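Local coordinates for odorant-binding protein 1F (Rattus norvegicus, PDB 3FIQ) that probably binds a wide variety of small odorant molecules in the nasal epithelium, as a secreted lipocalin with a beta-barrel fold, at residues G33-Y38 and T112-V117; Q40-G45 and I98-V103; K52-V57 and C63-V68. All coordinates share one frame; numbering follows the deposited sequence.

Contact 1 of 3, residues G33-Y38 and T112-V117; sequences GSLRAY and TNVILV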
loop_
_atom_site.group_PDB
_atom_site.type_symbol
_atom_site.label_atom_id
_atom_site.label_comp_id
_atom_site.label_asym_id
_atom_site.label_seq_id
_atom_site.Cartn_x
_atom_site.Cartn_y
_atom_site.Cartn_z
ATOM N N GLY A 33 12.497 0.031 -6.209
ATOM C CA GLY A 33 12.337 -0.405 -4.853
ATOM C C GLY A 33 11.478 -1.624 -4.644
ATOM O O GLY A 33 10.440 -1.710 -5.296
ATOM N N SER A 34 11.796 -2.430 -3.617
ATOM C CA SER A 34 11.035 -3.655 -3.409
ATOM C C SER A 34 9.588 -3.431 -3.015
ATOM O O SER A 34 8.717 -4.261 -3.281
ATOM C CB SER A 34 11.687 -4.571 -2.337
ATOM O OG SER A 34 11.905 -3.833 -1.191
ATOM N N LEU A 35 9.363 -2.278 -2.391
ATOM C CA LEU A 35 8.034 -1.925 -1.925
ATOM C C LEU A 35 7.287 -0.922 -2.832
ATOM O O LEU A 35 6.235 -0.363 -2.392
ATOM C CB LEU A 35 8.133 -1.436 -0.466
ATOM C CG LEU A 35 8.862 -2.371 0.502
ATOM C CD1 LEU A 35 8.864 -1.802 1.916
ATOM C CD2 LEU A 35 8.220 -3.748 0.451
ATOM N N ARG A 36 7.816 -0.659 -4.005
ATOM C CA ARG A 36 7.129 0.288 -4.918
ATOM C C ARG A 36 6.066 -0.489 -5.681
ATOM O O ARG A 36 6.240 -0.844 -6.850
ATOM C CB ARG A 36 8.083 0.942 -5.875
ATOM C CG ARG A 36 7.500 2.072 -6.688
ATOM C CD ARG A 36 8.484 2.660 -7.605
ATOM N NE ARG A 36 7.920 3.778 -8.412
ATOM C CZ ARG A 36 7.946 5.074 -8.055
ATOM N NH1 ARG A 36 8.490 5.489 -6.913
ATOM N NH2 ARG A 36 7.492 5.999 -8.945
ATOM N N ALA A 37 4.942 -0.688 -5.000
ATOM C CA ALA A 37 3.892 -1.562 -5.490
ATOM C C ALA A 37 2.801 -0.764 -6.140
ATOM O O ALA A 37 2.193 0.133 -5.486
ATOM C CB ALA A 37 3.276 -2.277 -4.337
ATOM N N TYR A 38 2.561 -1.090 -7.407
ATOM C CA TYR A 38 1.482 -0.461 -8.214
ATOM C C TYR A 38 0.266 -1.404 -8.106
ATOM O O TYR A 38 0.209 -2.450 -8.775
ATOM C CB TYR A 38 1.883 -0.321 -9.644
ATOM C CG TYR A 38 3.002 0.666 -9.938
ATOM C CD1 TYR A 38 4.352 0.308 -9.778
ATOM C CD2 TYR A 38 2.713 1.972 -10.361
ATOM C CE1 TYR A 38 5.375 1.269 -10.053
ATOM C CE2 TYR A 38 3.700 2.884 -10.634
ATOM C CZ TYR A 38 5.035 2.524 -10.470
ATOM O OH TYR A 38 6.049 3.416 -10.762
ATOM N N THR A 112 11.201 -0.888 7.711
ATOM C CA THR A 112 10.719 0.234 6.959
ATOM C C THR A 112 9.237 0.431 7.289
ATOM O O THR A 112 8.425 -0.497 7.254
ATOM C CB THR A 112 10.867 0.006 5.435
ATOM O OG1 THR A 112 12.230 -0.340 5.115
ATOM C CG2 THR A 112 10.479 1.229 4.591
ATOM N N ASN A 113 8.921 1.651 7.650
ATOM C CA ASN A 113 7.545 2.122 7.863
ATOM C C ASN A 113 7.023 2.797 6.614
ATOM O O ASN A 113 7.650 3.695 6.108
ATOM C CB ASN A 113 7.502 3.055 9.081
ATOM C CG ASN A 113 7.426 2.241 10.388
ATOM O OD1 ASN A 113 6.357 2.007 10.905
ATOM N ND2 ASN A 113 8.547 1.758 10.856
ATOM N N VAL A 114 5.818 2.434 6.183
ATOM C CA VAL A 114 5.260 2.823 4.898
ATOM C C VAL A 114 3.807 3.266 5.059
ATOM O O VAL A 114 3.042 2.679 5.816
ATOM C CB VAL A 114 5.272 1.626 3.941
ATOM C CG1 VAL A 114 4.780 2.042 2.535
ATOM C CG2 VAL A 114 6.650 0.965 3.831
ATOM N N ILE A 115 3.424 4.332 4.375
ATOM C CA ILE A 115 2.041 4.664 4.149
ATOM C C ILE A 115 1.832 4.561 2.651
ATOM O O ILE A 115 2.572 5.141 1.876
ATOM C CB ILE A 115 1.586 6.005 4.724
ATOM C CG1 ILE A 115 1.803 5.969 6.213
ATOM C CG2 ILE A 115 0.080 6.274 4.316
ATOM C CD1 ILE A 115 1.584 7.424 6.855
ATOM N N LEU A 116 0.872 3.736 2.243
ATOM C CA LEU A 116 0.527 3.572 0.839
ATOM C C LEU A 116 -0.922 3.997 0.625
ATOM O O LEU A 116 -1.821 3.602 1.373
ATOM C CB LEU A 116 0.698 2.066 0.433
ATOM C CG LEU A 116 0.366 1.802 -1.038
ATOM C CD1 LEU A 116 1.244 0.687 -1.544
ATOM C CD2 LEU A 116 -1.020 1.350 -1.223
ATOM N N VAL A 117 -1.164 4.852 -0.366
ATOM C CA VAL A 117 -2.498 5.306 -0.695
ATOM C C VAL A 117 -3.020 4.587 -1.908
ATOM O O VAL A 117 -2.445 4.705 -3.016
ATOM C CB VAL A 117 -2.439 6.834 -0.994
ATOM C CG1 VAL A 117 -3.811 7.356 -1.375
ATOM C CG2 VAL A 117 -1.923 7.628 0.186
#
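Leu35 meets Val114 and Thr112, and Ala37 meets Leu116, without any aromatic ring; the one flat group touched is the peptide carbonyl of Ala37, whose oxygen lies 4.1 Å from Leu116 CD1. That oxygen also accepts a hydrogen bond from the hydroxyl of Thr18, so the methyl packs against a carbonyl that is already bonded to strand 14-23. The rest is methyl against methyl. Leu35 CD1 faces two methyls of strand 112-117, 4.0 Å from Val114 CG2 and 4.4 Å from Thr112 CG2. It gets there because the leucine is stretched out beyond CB: chi2 of -178° puts CD1 trans to CA and makes it the leading methyl. Val114 answers with the branch that lies beside its own backbone N. Thr112 presents its methyl to the leucine and gives its hydroxyl to a hydrogen bond with Asn25.

The backbone of 33-38 is tightly turned. A type I turn from Gly33 to Arg36 is closed by Arg36 N to Gly33 O (3.1 Å), and an inverse gamma turn centred on Arg36 overlaps its end, with a weak bond from Ala37 N to Leu35 O. Leu35 and Ala37 both direct their CB toward the strand, while Arg36 between them points away.

In lipocalin terms, the long loop after strand 14-23 folds back over the barrel mouth, and its apolar residues rest on the inner surface of strand 111-119. That strand runs between 14-23 and 97-105, while Ile115 and Val117, on its other surface, pack against helix 126-138.

Contact 2 of 3, residues Q40-G45 and I98-V103; sequences QHMECG and IFFHNV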
loop_
_atom_site.group_PDB
_atom_site.type_symbol
_atom_site.label_atom_id
_atom_site.label_comp_id
_atom_site.label_asym_id
_atom_site.label_seq_id
_atom_site.Cartn_x
_atom_site.Cartn_y
_atom_site.Cartn_z
ATOM N N GLN A 40 -3.136 -3.359 -8.393
ATOM C CA GLN A 40 -4.094 -3.674 -9.437
ATOM C C GLN A 40 -5.450 -4.101 -8.917
ATOM O O GLN A 40 -6.493 -3.738 -9.493
ATOM C CB GLN A 40 -3.471 -4.745 -10.337
ATOM C CG GLN A 40 -4.351 -5.092 -11.550
ATOM C CD GLN A 40 -3.625 -6.020 -12.487
ATOM O OE1 GLN A 40 -3.788 -7.254 -12.428
ATOM N NE2 GLN A 40 -2.818 -5.440 -13.336
ATOM N N HIS A 41 -5.495 -4.948 -7.884
ATOM C CA HIS A 41 -6.759 -5.552 -7.466
ATOM C C HIS A 41 -6.670 -6.039 -6.062
ATOM O O HIS A 41 -5.592 -6.445 -5.614
ATOM C CB HIS A 41 -7.066 -6.760 -8.406
ATOM C CG HIS A 41 -8.470 -7.285 -8.349
ATOM N ND1 HIS A 41 -8.844 -8.279 -7.464
ATOM C CD2 HIS A 41 -9.608 -6.934 -9.032
ATOM C CE1 HIS A 41 -10.148 -8.518 -7.615
ATOM N NE2 HIS A 41 -10.618 -7.757 -8.571
ATOM N N MET A 42 -7.806 -6.013 -5.356
ATOM C CA MET A 42 -7.935 -6.614 -4.022
ATOM C C MET A 42 -9.137 -7.476 -3.961
ATOM O O MET A 42 -10.205 -7.190 -4.578
ATOM C CB MET A 42 -8.007 -5.532 -2.965
ATOM C CG MET A 42 -6.773 -4.692 -2.863
ATOM S SD MET A 42 -6.533 -3.777 -1.305
ATOM C CE MET A 42 -7.735 -2.492 -1.500
ATOM N N GLU A 43 -9.030 -8.576 -3.192
ATOM C CA GLU A 43 -10.178 -9.430 -3.028
ATOM C C GLU A 43 -10.147 -10.137 -1.693
ATOM O O GLU A 43 -9.142 -10.746 -1.360
ATOM C CB GLU A 43 -10.226 -10.466 -4.135
ATOM C CG GLU A 43 -11.349 -11.431 -4.059
ATOM C CD GLU A 43 -11.145 -12.616 -5.004
ATOM O OE1 GLU A 43 -10.085 -12.728 -5.676
ATOM O OE2 GLU A 43 -12.033 -13.466 -5.022
ATOM N N CYS A 44 -11.214 -10.069 -0.900
ATOM C CA CYS A 44 -11.297 -10.944 0.249
ATOM C C CYS A 44 -12.670 -11.564 0.357
ATOM O O CYS A 44 -13.596 -11.160 -0.363
ATOM C CB CYS A 44 -10.934 -10.257 1.554
ATOM S SG CYS A 44 -11.756 -8.600 1.838
ATOM N N GLY A 45 -12.810 -12.510 1.294
ATOM C CA GLY A 45 -14.048 -13.224 1.508
ATOM C C GLY A 45 -14.575 -12.956 2.881
ATOM O O GLY A 45 -14.234 -11.972 3.495
ATOM N N ILE A 98 -8.120 4.396 0.183
ATOM C CA ILE A 98 -7.649 3.741 1.395
ATOM C C ILE A 98 -6.245 4.142 1.675
ATOM O O ILE A 98 -5.404 4.080 0.765
ATOM C CB ILE A 98 -7.766 2.215 1.305
ATOM C CG1 ILE A 98 -9.233 1.845 1.136
ATOM C CG2 ILE A 98 -7.191 1.552 2.578
ATOM C CD1 ILE A 98 -9.472 0.340 0.955
ATOM N N PHE A 99 -5.969 4.616 2.880
ATOM C CA PHE A 99 -4.601 4.756 3.386
ATOM C C PHE A 99 -4.178 3.536 4.210
ATOM O O PHE A 99 -4.827 3.244 5.218
ATOM C CB PHE A 99 -4.464 5.960 4.301
ATOM C CG PHE A 99 -4.628 7.338 3.650
ATOM C CD1 PHE A 99 -5.000 7.546 2.307
ATOM C CD2 PHE A 99 -4.291 8.443 4.402
ATOM C CE1 PHE A 99 -5.118 8.807 1.805
ATOM C CE2 PHE A 99 -4.429 9.714 3.884
ATOM C CZ PHE A 99 -4.841 9.898 2.625
ATOM N N PHE A 100 -3.194 2.763 3.770
ATOM C CA PHE A 100 -2.649 1.640 4.496
ATOM C C PHE A 100 -1.356 2.050 5.164
ATOM O O PHE A 100 -0.578 2.791 4.641
ATOM C CB PHE A 100 -2.265 0.495 3.537
ATOM C CG PHE A 100 -3.443 -0.251 2.957
ATOM C CD1 PHE A 100 -4.105 -1.185 3.686
ATOM C CD2 PHE A 100 -3.814 -0.059 1.622
ATOM C CE1 PHE A 100 -5.141 -1.923 3.133
ATOM C CE2 PHE A 100 -4.880 -0.797 1.077
ATOM C CZ PHE A 100 -5.535 -1.743 1.877
ATOM N N HIS A 101 -1.113 1.508 6.349
ATOM C CA HIS A 101 0.158 1.584 7.000
ATOM C C HIS A 101 0.745 0.183 6.959
ATOM O O HIS A 101 0.042 -0.814 7.176
ATOM C CB HIS A 101 0.005 1.967 8.450
ATOM C CG HIS A 101 1.297 2.070 9.164
ATOM N ND1 HIS A 101 1.731 1.115 10.060
ATOM C CD2 HIS A 101 2.241 3.032 9.160
ATOM C CE1 HIS A 101 2.905 1.473 10.541
ATOM N NE2 HIS A 101 3.236 2.626 10.015
ATOM N N ASN A 102 2.003 0.078 6.528
ATOM C CA ASN A 102 2.725 -1.187 6.495
ATOM C C ASN A 102 4.090 -1.038 7.184
ATOM O O ASN A 102 4.744 -0.022 7.081
ATOM C CB ASN A 102 2.948 -1.688 5.073
ATOM C CG ASN A 102 3.644 -3.057 5.025
ATOM O OD1 ASN A 102 4.659 -3.256 4.239
ATOM N ND2 ASN A 102 3.176 -3.976 5.746
ATOM N N VAL A 103 4.460 -2.040 7.979
ATOM C CA VAL A 103 5.788 -2.197 8.498
ATOM C C VAL A 103 6.355 -3.419 7.771
ATOM O O VAL A 103 5.814 -4.548 7.835
ATOM C CB VAL A 103 5.817 -2.452 10.013
ATOM C CG1 VAL A 103 7.267 -2.620 10.428
ATOM C CG2 VAL A 103 5.149 -1.236 10.677
#
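Met42 and Ile98 belong to strands that are not neighbours in the sheet, and their CA atoms, the nearest pair between 40-45 and 98-103, stand 11.7 Å apart, so side chains alone bridge the barrel interior here. Met42 does all the reaching from its strand. Its CG lies beside the backbone N, and the bend at chi3 (-74°) turns CE toward Ile98 while SD stays by Phe100. SD comes 3.9 Å from Phe100 CZ and 5.1 Å from the ring centroid, 70° off the ring normal, an oblique Met-aromatic contact at the far end of the phenyl group. The methyl CE meets Ile98 CD1 tip to tip at 4.1 Å, and lies equally near Phe100 CZ.

The ring itself is steadied from its own strand: Ile98 CG2 sits over one face, 3.6 Å above the plane and offset toward the rim. The two branches of Ile98 thus divide the work, CD1 for the methionine and CG2 for the phenylalanine. Trp16, the tryptophan of the lipocalin Gly-x-Trp signature that begins at Gly14, touches both Met42 and Ile98, and Val90 on strand 85-93 packs against Ile98 and Phe100.

All three touching side chains are buried, and the link between them is dispersion plus the attraction of a polarisable sulfur for the aromatic ring it approaches obliquely. With no hydrogen bond between them, these side chains probably tolerate small shifts; they lie inside the barrel, where lipocalins hold their ligands.

Contact 3 of 3, residues K52-V57 and C63-V68; sequences KIIFNV and CQTHTV. With EDO (1,2-ethanediol), chain E.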
loop_
_atom_site.group_PDB
_atom_site.type_symbol
_atom_site.label_atom_id
_atom_site.label_comp_id
_atom_site.label_asym_id
_atom_site.label_seq_id
_atom_site.Cartn_x
_atom_site.Cartn_y
_atom_site.Cartn_z
ATOM N N LYS A 52 -6.404 -10.981 -0.695
ATOM C CA LYS A 52 -5.499 -11.147 -1.816
ATOM C C LYS A 52 -5.273 -9.832 -2.503
ATOM O O LYS A 52 -6.240 -9.198 -2.962
ATOM C CB LYS A 52 -6.137 -12.117 -2.809
ATOM C CG LYS A 52 -6.002 -13.606 -2.466
ATOM C CD LYS A 52 -6.981 -14.082 -1.491
ATOM C CE LYS A 52 -8.451 -13.978 -1.977
ATOM N NZ LYS A 52 -9.267 -14.318 -0.780
ATOM N N ILE A 53 -4.023 -9.405 -2.607
ATOM C CA ILE A 53 -3.702 -8.168 -3.288
ATOM C C ILE A 53 -2.819 -8.505 -4.474
ATOM O O ILE A 53 -1.787 -9.102 -4.322
ATOM C CB ILE A 53 -2.995 -7.200 -2.332
ATOM C CG1 ILE A 53 -3.872 -6.878 -1.110
ATOM C CG2 ILE A 53 -2.604 -5.946 -3.102
ATOM C CD1 ILE A 53 -3.139 -5.995 -0.096
ATOM N N ILE A 54 -3.233 -8.072 -5.669
ATOM C CA ILE A 54 -2.428 -8.244 -6.886
ATOM C C ILE A 54 -1.845 -6.863 -7.169
ATOM O O ILE A 54 -2.567 -5.835 -7.133
ATOM C CB ILE A 54 -3.275 -8.713 -8.068
ATOM C CG1 ILE A 54 -3.801 -10.115 -7.759
ATOM C CG2 ILE A 54 -2.439 -8.710 -9.362
ATOM C CD1 ILE A 54 -4.859 -10.619 -8.764
ATOM N N PHE A 55 -0.545 -6.815 -7.424
ATOM C CA PHE A 55 0.151 -5.566 -7.725
ATOM C C PHE A 55 1.287 -5.820 -8.686
ATOM O O PHE A 55 1.692 -6.960 -8.883
ATOM C CB PHE A 55 0.695 -4.918 -6.441
ATOM C CG PHE A 55 1.718 -5.695 -5.691
ATOM C CD1 PHE A 55 1.320 -6.555 -4.679
ATOM C CD2 PHE A 55 3.086 -5.501 -5.889
ATOM C CE1 PHE A 55 2.301 -7.268 -3.925
ATOM C CE2 PHE A 55 4.019 -6.142 -5.098
ATOM C CZ PHE A 55 3.638 -7.055 -4.141
ATOM N N ASN A 56 1.723 -4.778 -9.342
ATOM C CA ASN A 56 2.896 -4.851 -10.197
ATOM C C ASN A 56 4.038 -4.098 -9.590
ATOM O O ASN A 56 3.862 -3.090 -8.916
ATOM C CB ASN A 56 2.614 -4.307 -11.637
ATOM C CG ASN A 56 1.852 -5.301 -12.434
ATOM O OD1 ASN A 56 2.443 -6.285 -12.941
ATOM N ND2 ASN A 56 0.568 -5.127 -12.496
ATOM N N VAL A 57 5.261 -4.523 -9.938
ATOM C CA VAL A 57 6.446 -3.713 -9.750
ATOM C C VAL A 57 7.015 -3.590 -11.126
ATOM O O VAL A 57 6.790 -4.429 -11.978
ATOM C CB VAL A 57 7.509 -4.319 -8.746
ATOM C CG1 VAL A 57 6.943 -4.389 -7.357
ATOM C CG2 VAL A 57 8.098 -5.619 -9.232
ATOM N N CYS A 63 6.219 -4.969 -16.621
ATOM C CA CYS A 63 5.431 -5.173 -15.482
ATOM C C CYS A 63 5.643 -6.571 -14.941
ATOM O O CYS A 63 5.526 -7.562 -15.679
ATOM C CB CYS A 63 3.953 -5.025 -15.820
ATOM S SG CYS A 63 3.561 -3.456 -16.592
ATOM N N GLN A 64 6.055 -6.649 -13.679
ATOM C CA GLN A 64 6.215 -7.927 -12.993
ATOM C C GLN A 64 5.118 -8.031 -11.989
ATOM O O GLN A 64 5.048 -7.294 -11.003
ATOM C CB GLN A 64 7.551 -8.011 -12.327
ATOM C CG GLN A 64 7.834 -9.314 -11.637
ATOM C CD GLN A 64 9.154 -9.346 -10.802
ATOM O OE1 GLN A 64 9.319 -8.653 -9.765
ATOM N NE2 GLN A 64 10.114 -10.183 -11.269
ATOM N N THR A 65 4.171 -8.946 -12.241
ATOM C CA THR A 65 2.975 -9.029 -11.419
ATOM C C THR A 65 3.212 -9.955 -10.224
ATOM O O THR A 65 3.777 -11.040 -10.348
ATOM C CB THR A 65 1.786 -9.560 -12.245
ATOM O OG1 THR A 65 1.555 -8.738 -13.385
ATOM C CG2 THR A 65 0.513 -9.457 -11.454
ATOM N N HIS A 66 2.764 -9.498 -9.073
ATOM C CA HIS A 66 2.849 -10.216 -7.806
ATOM C C HIS A 66 1.497 -10.355 -7.158
ATOM O O HIS A 66 0.574 -9.526 -7.323
ATOM C CB HIS A 66 3.746 -9.419 -6.848
ATOM C CG HIS A 66 5.173 -9.353 -7.267
ATOM N ND1 HIS A 66 6.063 -10.333 -6.871
ATOM C CD2 HIS A 66 5.879 -8.478 -8.005
ATOM C CE1 HIS A 66 7.258 -10.041 -7.344
ATOM N NE2 HIS A 66 7.162 -8.960 -8.093
ATOM N N THR A 67 1.355 -11.409 -6.343
ATOM C CA THR A 67 0.184 -11.537 -5.512
ATOM C C THR A 67 0.684 -11.812 -4.116
ATOM O O THR A 67 1.581 -12.611 -3.917
ATOM C CB THR A 67 -0.726 -12.725 -5.898
ATOM O OG1 THR A 67 -1.058 -12.635 -7.263
ATOM C CG2 THR A 67 -1.956 -12.707 -5.058
ATOM N N VAL A 68 0.083 -11.149 -3.126
ATOM C CA VAL A 68 0.313 -11.472 -1.704
ATOM C C VAL A 68 -1.036 -11.800 -1.120
ATOM O O VAL A 68 -2.069 -11.289 -1.559
ATOM C CB VAL A 68 0.988 -10.389 -0.864
ATOM C CG1 VAL A 68 2.364 -10.198 -1.299
ATOM C CG2 VAL A 68 0.249 -9.062 -0.937
HETATM C C1 EDO E . 1.638 -15.078 -8.762
HETATM O O1 EDO E . 1.423 -14.869 -7.382
HETATM C C2 EDO E . 1.900 -13.665 -9.300
HETATM O O2 EDO E . 0.693 -12.806 -9.396
#
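Ile53 with Val68, Phe55 with His66 and Val57 with Gln64 each exchange two backbone hydrogen bonds, the shortest from His66 N to Phe55 O at 2.8 Å. Along strand 63-68, His66 NE2 donates to Gln64 OE1 (2.7 Å), approaching from above the carbonyl plane. Thr67 OG1 shares a 2.8 Å hydrogen bond with O2 of an ethanediol, probably from the crystallisation liquor.

Phe55 takes the crowded position between its N and carbonyl carbon (chi1 63°), which swings the ring across to the partner strand. His66 CB lies over one face, 3.8 Å from the ring centroid in a CH-pi contact, while Val68 CG1 meets the edge 3.9 Å from Phe55 CE1. The imidazole is nearly parallel to the phenyl ring but slid aside, and Tyr82 meets both rings edge-to-face. Replacing Phe55 by an alanine would probably leave His66 CB, Val68 CG1 and Tyr82 without their aromatic neighbour. On the other face, exposed Thr65 and Thr67 lie beside Ile54, whose CG2 touches Thr65 CG2 at 3.7 Å.

In this antiparallel hairpin of the barrel wall, strands 50-59 and 62-72, the backbone ladder sets the register, leaving one face for aromatic packing and the threonines toward solvent.

How the contacts relate
Contacts 1 and 2 lie deep in the barrel, each centred about 6 Å from the centre of the chain, and all their touching residues are buried; contact 3 is farther out, about 11 Å away, and partly open to solvent. Their chemistry follows: the first two join non-neighbouring elements through methyls, a carbonyl oxygen, a sulfur and an aromatic ring, whereas 52-57 and 63-68 are adjacent strands zipped together by backbone bonds. All reach one antiparallel sheet, though 33-38 is mostly loop leading into strand 38-44. Neighbouring strands 97-105 and 111-119 connect contacts 1 and 2. Strand 38-44 pairs with 50-59, joining contacts 2 and 3, while Ala37 packs on the Phe55 ring.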